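Local coordinates for protein methyl transferase from Methanosarcina acetivorans (Methanosarcina acetivorans, PDB 6MRO) that binds S-adenosyl-L-homocysteine and calcium ions and is probably an S-adenosylmethionine-dependent methyltransferase, at residues K133-C138 with L189-K194. The protein carries 1 engineered substitution. Residues are numbered along the deposited sequence; the frame is centred on the assembly and turned at random.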
ATOM      1  N   LYS A 133      -7.090   9.766  -4.617  1.00 21.04           N
ATOM      2  CA  LYS A 133      -5.666   9.689  -4.489  1.00 22.09           C
ATOM      3  C   LYS A 133      -5.121   8.274  -4.284  1.00 21.31           C
ATOM      4  O   LYS A 133      -5.682   7.512  -3.594  1.00 19.70           O
ATOM      5  CB  LYS A 133      -5.233  10.476  -3.272  1.00 23.26           C
ATOM      6  CG  LYS A 133      -5.659  11.911  -3.190  1.00 26.05           C
ATOM      7  CD  LYS A 133      -4.620  12.726  -3.921  1.00 31.95           C
ATOM      8  CE  LYS A 133      -4.832  14.212  -3.796  1.00 45.89           C
ATOM      9  NZ  LYS A 133      -3.671  14.856  -4.482  1.00 51.34           N
ATOM     10  N   TYR A 134      -4.001   8.004  -4.932  1.00 23.05           N
ATOM     11  CA  TYR A 134      -3.231   6.777  -4.773  1.00 20.46           C
ATOM     12  C   TYR A 134      -1.862   7.159  -4.231  1.00 22.36           C
ATOM     13  O   TYR A 134      -1.153   7.971  -4.848  1.00 18.50           O
ATOM     14  CB  TYR A 134      -3.099   6.043  -6.108  1.00 18.57           C
ATOM     15  CG  TYR A 134      -2.227   4.793  -6.112  1.00 19.72           C
ATOM     16  CD1 TYR A 134      -1.148   4.684  -6.978  1.00 18.48           C
ATOM     17  CD2 TYR A 134      -2.514   3.712  -5.274  1.00 17.36           C
ATOM     18  CE1 TYR A 134      -0.369   3.555  -7.002  1.00 22.32           C
ATOM     19  CE2 TYR A 134      -1.733   2.554  -5.290  1.00 17.08           C
ATOM     20  CZ  TYR A 134      -0.662   2.495  -6.164  1.00 18.36           C
ATOM     21  OH  TYR A 134       0.108   1.372  -6.213  1.00 20.23           O
ATOM     22  N   PHE A 135      -1.509   6.596  -3.076  1.00 16.82           N
ATOM     23  CA  PHE A 135      -0.204   6.781  -2.449  1.00 17.56           C
ATOM     24  C   PHE A 135       0.486   5.430  -2.371  1.00 18.16           C
ATOM     25  O   PHE A 135      -0.062   4.481  -1.790  1.00 18.77           O
ATOM     26  CB  PHE A 135      -0.348   7.373  -1.046  1.00 18.00           C
ATOM     27  CG  PHE A 135      -0.977   8.731  -1.037  1.00 18.79           C
ATOM     28  CD1 PHE A 135      -0.249   9.837  -1.455  1.00 19.11           C
ATOM     29  CD2 PHE A 135      -2.280   8.905  -0.606  1.00 21.00           C
ATOM     30  CE1 PHE A 135      -0.817  11.102  -1.461  1.00 21.17           C
ATOM     31  CE2 PHE A 135      -2.855  10.171  -0.584  1.00 23.20           C
ATOM     32  CZ  PHE A 135      -2.131  11.271  -1.014  1.00 20.49           C
ATOM     33  N   MET A 136       1.680   5.341  -2.952  1.00 16.22           N
ATOM     34  CA  MET A 136       2.387   4.077  -3.042  1.00 15.95           C
ATOM     35  C   MET A 136       3.815   4.255  -2.562  1.00 18.11           C
ATOM     36  O   MET A 136       4.499   5.199  -2.964  1.00 19.35           O
ATOM     37  CB  MET A 136       2.359   3.544  -4.475  1.00 16.51           C
ATOM     38  CG  MET A 136       3.008   2.182  -4.661  1.00 17.52           C
ATOM     39  SD  MET A 136       4.801   2.255  -4.937  1.00 19.78           S
ATOM     40  CE  MET A 136       4.803   2.861  -6.630  1.00 20.17           C
ATOM     41  N   LEU A 137       4.258   3.338  -1.710  1.00 15.52           N
ATOM     42  CA  LEU A 137       5.600   3.357  -1.152  1.00 15.64           C
ATOM     43  C   LEU A 137       6.354   2.123  -1.615  1.00 15.74           C
ATOM     44  O   LEU A 137       5.858   0.997  -1.474  1.00 16.08           O
ATOM     45  CB  LEU A 137       5.515   3.425   0.375  1.00 15.34           C
ATOM     46  CG  LEU A 137       6.781   3.324   1.224  1.00 22.18           C
ATOM     47  CD1 LEU A 137       7.575   4.600   1.094  1.00 19.72           C
ATOM     48  CD2 LEU A 137       6.365   3.079   2.699  1.00 22.96           C
ATOM     49  N   CYS A 138       7.560   2.329  -2.146  1.00 17.55           N
ATOM     50  CA  CYS A 138       8.367   1.219  -2.629  1.00 18.86           C
ATOM     51  C   CYS A 138       9.846   1.551  -2.466  1.00 22.21           C
ATOM     52  O   CYS A 138      10.234   2.709  -2.284  1.00 21.51           O
ATOM     53  CB  CYS A 138       8.021   0.895  -4.093  1.00 24.48           C
ATOM     54  SG  CYS A 138       8.367   2.268  -5.237  1.00 25.24           S
ATOM     55  N   LEU A 189       8.033   7.594  -2.676  1.00 19.44           N
ATOM     56  CA  LEU A 189       6.611   7.769  -2.400  1.00 17.95           C
ATOM     57  C   LEU A 189       5.969   8.425  -3.615  1.00 25.30           C
ATOM     58  O   LEU A 189       6.321   9.555  -3.980  1.00 23.35           O
ATOM     59  CB  LEU A 189       6.375   8.613  -1.152  1.00 18.01           C
ATOM     60  CG  LEU A 189       4.887   8.822  -0.834  1.00 23.04           C
ATOM     61  CD1 LEU A 189       4.277   7.545  -0.269  1.00 20.75           C
ATOM     62  CD2 LEU A 189       4.702   9.998   0.116  1.00 28.40           C
ATOM     63  N   LEU A 190       5.057   7.702  -4.247  1.00 18.22           N
ATOM     64  CA  LEU A 190       4.279   8.219  -5.355  1.00 20.54           C
ATOM     65  C   LEU A 190       2.971   8.795  -4.832  1.00 19.58           C
ATOM     66  O   LEU A 190       2.249   8.134  -4.070  1.00 19.95           O
ATOM     67  CB  LEU A 190       4.007   7.110  -6.372  1.00 18.93           C
ATOM     68  CG  LEU A 190       2.833   7.339  -7.328  1.00 19.54           C
ATOM     69  CD1 LEU A 190       3.194   8.414  -8.357  1.00 26.04           C
ATOM     70  CD2 LEU A 190       2.497   6.014  -8.010  1.00 19.52           C
ATOM     71  N   SER A 191       2.663  10.014  -5.255  1.00 19.60           N
ATOM     72  CA  SER A 191       1.338  10.597  -5.103  1.00 20.98           C
ATOM     73  C   SER A 191       0.730  10.699  -6.493  1.00 24.74           C
ATOM     74  O   SER A 191       1.307  11.343  -7.380  1.00 22.00           O
ATOM     75  CB  SER A 191       1.403  11.967  -4.434  1.00 22.86           C
ATOM     76  OG  SER A 191       0.132  12.610  -4.462  1.00 21.63           O
ATOM     77  N   ALA A 192      -0.409  10.043  -6.690  1.00 20.39           N
ATOM     78  CA  ALA A 192      -1.063  10.046  -7.986  1.00 23.13           C
ATOM     79  C   ALA A 192      -2.554  10.274  -7.788  1.00 21.78           C
ATOM     80  O   ALA A 192      -3.087  10.073  -6.694  1.00 23.76           O
ATOM     81  CB  ALA A 192      -0.790   8.737  -8.734  1.00 27.28           C
ATOM     82  N   THR A 193      -3.225  10.722  -8.851  1.00 23.24           N
ATOM     83  CA  THR A 193      -4.669  10.959  -8.806  1.00 29.26           C
ATOM     84  C   THR A 193      -5.352  10.311 -10.002  1.00 31.11           C
ATOM     85  O   THR A 193      -4.782  10.211 -11.089  1.00 31.03           O
ATOM     86  CB  THR A 193      -5.018  12.462  -8.771  1.00 33.70           C
ATOM     87  OG1 THR A 193      -4.844  13.035 -10.073  1.00 41.16           O
ATOM     88  CG2 THR A 193      -4.151  13.199  -7.756  1.00 25.73           C
ATOM     89  N   LYS A 194      -6.591   9.878  -9.795  1.00 36.97           N
ATOM     90  CA  LYS A 194      -7.332   9.186 -10.842  1.00 39.56           C
ATOM     91  C   LYS A 194      -7.633  10.094 -12.032  1.00 49.10           C
ATOM     92  O   LYS A 194      -8.259  11.136 -11.888  1.00 56.79           O
ATOM     93  CB  LYS A 194      -8.636   8.613 -10.280  1.00 35.30           C
ATOM     94  CG  LYS A 194      -9.553   8.023 -11.330  1.00 36.07           C
ATOM     95  CD  LYS A 194     -10.611   7.110 -10.707  1.00 34.62           C
ATOM     96  CE  LYS A 194     -11.428   6.432 -11.785  1.00 35.44           C
ATOM     97  NZ  LYS A 194     -12.324   5.371 -11.246  1.00 38.10           N
ATOM     98  OXT LYS A 194      -7.257   9.802 -13.169  1.00 53.29           O
TER
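Residues 133-138 and 189-193 run antiparallel at 162°, and the hydrogen-bonded pairs Tyr134-Ala192 and Met136-Leu190 each carry two backbone hydrogen bonds. Tyr134 N to Ala192 O is nearly straight (2.9 Å, 175° at the hydrogen) although the donor sits above the carbonyl plane, whereas Met136 N lies on a lone pair of Leu190 O. On the face of Tyr134 and Met136, Leu190 CD2 meets Tyr134 CE1 at 3.9 Å, the two side chains crossing at about a right angle, and Met136 CE at 4.1 Å. The phenolic OH of Tyr134 is hydrogen-bonded to Asp105. On the other face, Phe135 brings CE1 to 3.5 Å from Ser191 OG, while Lys133, bent at chi2 (-87°), lies alongside Thr193 with CD 3.9 Å from Thr193 CG2. An alanine here would remove that arm, and the Thr193 methyl would probably be less well covered. Leu137 lies beside the S-adenosyl-L-homocysteine-binding Ser106. Strand 132-139 is also hydrogen-bonded to strand 100-106, so this pairing attaches antiparallel strand 184-193 to the parallel strands, as in the Rossmann-like methyltransferase fold. Four backbone hydrogen bonds thus fix the register, while apolar contacts of Leu190 and Met136 pack against Phe162 of helix 155-162.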